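Local coordinates for protein carboxyl esterase NP (Bacillus subtilis, PDB 4CCW) that catalyses the hydrolysis of carboxylic esters, including naproxen esters, to an alcohol and a carboxylate, at residues K180-M185 with I195-F200. Sequence-based numbering, arbitrary orientation.
Sequences KFLNWM and IFVKQF
Gln-199 OE1, gripped by the hydroxyls of Thr-68 and Ser-24, ties down the helical turn from which neighbouring Phe-200 reaches across to Phe-181. Its amide partner NE2 is hydrogen-bonded to Ser-66 and Tyr-17, so both ends of this buried amide are satisfied well away from helix 177-185. The interface itself is wholly apolar and illustrates how two well-separated helices can meet through their side chains alone. The axes of the two short segments come no closer than 13.0 Å and run at 126° to each other. Even the nearest CA atoms, those of Leu-182 and Val-197, are 9.6 Å apart. Phe-200 bridges much of that distance: with CG anti to the backbone N (chi1 173°), its ring extends from the helix and presents CZ to the CD2-CE2 side of the Phe-181 ring, 4.1 Å from both atoms. The two side chains cross at about a right angle, yet the ring planes are inclined by just 34°, with centroids 6.0 Å apart, an oblique meeting. Beside them Leu-182 uses one branch for two neighbours: CD1 lies 4.3 Å from CG1 of Val-197 and 4.3 Å from CD2 of Phe-200. Phe-65, a pocket residue, meets Phe-200 edge-to-face, while Phe-181 touches the bound (2-hydroxyethoxy)acetic acid and lies about 6 Å, side chain to side chain, from His-273, the likely proton acceptor. Phe-200 thus backs a pocket wall as a second-shell residue. In sequence, helices 177-185 and 194-205 fall between sheet neighbours 146-152 and 236-241, consistent with the cap insertion that covers the active site in many alpha/beta hydrolases.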
loop_
_atom_site.group_PDB
_atom_site.type_symbol
_atom_site.label_atom_id
_atom_site.label_comp_id
_atom_site.label_asym_id
_atom_site.label_seq_id
_atom_site.Cartn_x
_atom_site.Cartn_y
_atom_site.Cartn_z
ATOM N N LYS A 180 -12.150 0.822 17.399
ATOM C CA LYS A 180 -12.388 2.249 17.178
ATOM C C LYS A 180 -11.874 2.677 15.813
ATOM O O LYS A 180 -12.575 3.353 15.067
ATOM C CB LYS A 180 -11.677 3.091 18.239
ATOM C CG LYS A 180 -12.137 2.874 19.669
ATOM C CD LYS A 180 -13.259 3.814 20.065
ATOM C CE LYS A 180 -13.400 3.850 21.580
ATOM N NZ LYS A 180 -14.658 4.511 22.019
ATOM N N PHE A 181 -10.638 2.293 15.503
ATOM C CA PHE A 181 -10.015 2.624 14.222
ATOM C C PHE A 181 -10.860 2.117 13.047
ATOM O O PHE A 181 -11.192 2.877 12.134
ATOM C CB PHE A 181 -8.600 2.039 14.182
ATOM C CG PHE A 181 -7.841 2.323 12.910
ATOM C CD1 PHE A 181 -7.042 3.458 12.802
ATOM C CD2 PHE A 181 -7.868 1.416 11.855
ATOM C CE1 PHE A 181 -6.323 3.713 11.643
ATOM C CE2 PHE A 181 -7.147 1.661 10.698
ATOM C CZ PHE A 181 -6.373 2.807 10.593
ATOM N N LEU A 182 -11.242 0.843 13.097
ATOM C CA LEU A 182 -11.963 0.222 11.980
ATOM C C LEU A 182 -13.386 0.768 11.771
ATOM O O LEU A 182 -13.820 0.969 10.633
ATOM C CB LEU A 182 -11.940 -1.307 12.108
ATOM C CG LEU A 182 -10.568 -1.954 11.858
ATOM C CD1 LEU A 182 -10.620 -3.452 12.139
ATOM C CD2 LEU A 182 -10.035 -1.677 10.451
ATOM N N ASN A 183 -14.085 1.044 12.864
ATOM C CA ASN A 183 -15.428 1.610 12.795
ATOM C C ASN A 183 -15.408 3.036 12.254
ATOM O O ASN A 183 -16.337 3.470 11.566
ATOM C CB ASN A 183 -16.107 1.549 14.163
ATOM C CG ASN A 183 -16.386 0.119 14.619
ATOM O OD1 ASN A 183 -16.193 -0.838 13.864
ATOM N ND2 ASN A 183 -16.841 -0.030 15.859
ATOM N N TRP A 184 -14.337 3.756 12.571
ATOM C CA TRP A 184 -14.113 5.089 12.041
ATOM C C TRP A 184 -13.812 5.048 10.568
ATOM O O TRP A 184 -14.412 5.793 9.800
ATOM C CB TRP A 184 -12.980 5.755 12.803
ATOM C CG TRP A 184 -12.465 7.047 12.215
ATOM C CD1 TRP A 184 -13.117 8.283 12.157
ATOM C CD2 TRP A 184 -11.138 7.285 11.621
ATOM N NE1 TRP A 184 -12.304 9.233 11.585
ATOM C CE2 TRP A 184 -11.110 8.702 11.233
ATOM C CE3 TRP A 184 -10.011 6.492 11.374
ATOM C CZ2 TRP A 184 -9.997 9.280 10.635
ATOM C CZ3 TRP A 184 -8.900 7.089 10.759
ATOM C CH2 TRP A 184 -8.890 8.447 10.405
ATOM N N MET A 185 -12.898 4.164 10.169
ATOM C CA MET A 185 -12.422 4.110 8.791
ATOM C C MET A 185 -13.421 3.438 7.848
ATOM O O MET A 185 -13.442 3.712 6.651
ATOM C CB MET A 185 -11.064 3.398 8.736
ATOM C CG MET A 185 -10.418 3.369 7.366
ATOM S SD MET A 185 -8.696 2.875 7.443
ATOM C CE MET A 185 -7.974 4.464 7.828
ATOM N N ILE A 195 -10.245 -13.370 9.490
ATOM C CA ILE A 195 -8.867 -13.865 9.557
ATOM C C ILE A 195 -7.897 -12.728 9.258
ATOM O O ILE A 195 -6.852 -12.602 9.907
ATOM C CB ILE A 195 -8.626 -15.084 8.632
ATOM C CG1 ILE A 195 -9.354 -16.318 9.187
ATOM C CG2 ILE A 195 -7.142 -15.405 8.525
ATOM C CD1 ILE A 195 -9.225 -17.574 8.349
ATOM N N PHE A 196 -8.272 -11.883 8.305
ATOM C CA PHE A 196 -7.479 -10.704 7.988
ATOM C C PHE A 196 -7.423 -9.761 9.186
ATOM O O PHE A 196 -6.368 -9.204 9.497
ATOM C CB PHE A 196 -8.014 -9.965 6.758
ATOM C CG PHE A 196 -7.233 -8.729 6.436
ATOM C CD1 PHE A 196 -5.989 -8.825 5.815
ATOM C CD2 PHE A 196 -7.706 -7.470 6.795
ATOM C CE1 PHE A 196 -5.246 -7.691 5.540
ATOM C CE2 PHE A 196 -6.960 -6.331 6.538
ATOM C CZ PHE A 196 -5.730 -6.440 5.901
ATOM N N VAL A 197 -8.566 -9.581 9.848
ATOM C CA VAL A 197 -8.647 -8.699 11.017
ATOM C C VAL A 197 -7.789 -9.243 12.154
ATOM O O VAL A 197 -7.105 -8.464 12.829
ATOM C CB VAL A 197 -10.103 -8.464 11.504
ATOM C CG1 VAL A 197 -10.116 -7.625 12.781
ATOM C CG2 VAL A 197 -10.929 -7.771 10.432
ATOM N N LYS A 198 -7.847 -10.560 12.378
ATOM C CA LYS A 198 -7.004 -11.218 13.377
ATOM C C LYS A 198 -5.529 -10.898 13.166
ATOM O O LYS A 198 -4.800 -10.661 14.133
ATOM C CB LYS A 198 -7.214 -12.739 13.383
ATOM C CG LYS A 198 -8.372 -13.216 14.245
ATOM C CD LYS A 198 -8.390 -14.737 14.315
ATOM C CE LYS A 198 -9.449 -15.251 15.279
ATOM N NZ LYS A 198 -9.223 -16.676 15.655
ATOM N N GLN A 199 -5.098 -10.894 11.901
ATOM C CA GLN A 199 -3.726 -10.527 11.550
ATOM C C GLN A 199 -3.428 -9.061 11.854
ATOM O O GLN A 199 -2.360 -8.722 12.370
ATOM C CB GLN A 199 -3.428 -10.844 10.076
ATOM C CG GLN A 199 -2.008 -10.486 9.645
ATOM C CD GLN A 199 -1.832 -10.386 8.140
ATOM O OE1 GLN A 199 -2.714 -10.750 7.370
ATOM N NE2 GLN A 199 -0.678 -9.902 7.719
ATOM N N PHE A 200 -4.367 -8.189 11.511
ATOM C CA PHE A 200 -4.195 -6.762 11.745
ATOM C C PHE A 200 -4.045 -6.512 13.252
ATOM O O PHE A 200 -3.153 -5.776 13.677
ATOM C CB PHE A 200 -5.364 -5.973 11.138
ATOM C CG PHE A 200 -5.350 -4.509 11.470
ATOM C CD1 PHE A 200 -4.352 -3.674 10.973
ATOM C CD2 PHE A 200 -6.354 -3.953 12.259
ATOM C CE1 PHE A 200 -4.337 -2.322 11.276
ATOM C CE2 PHE A 200 -6.347 -2.602 12.565
ATOM C CZ PHE A 200 -5.340 -1.779 12.068
#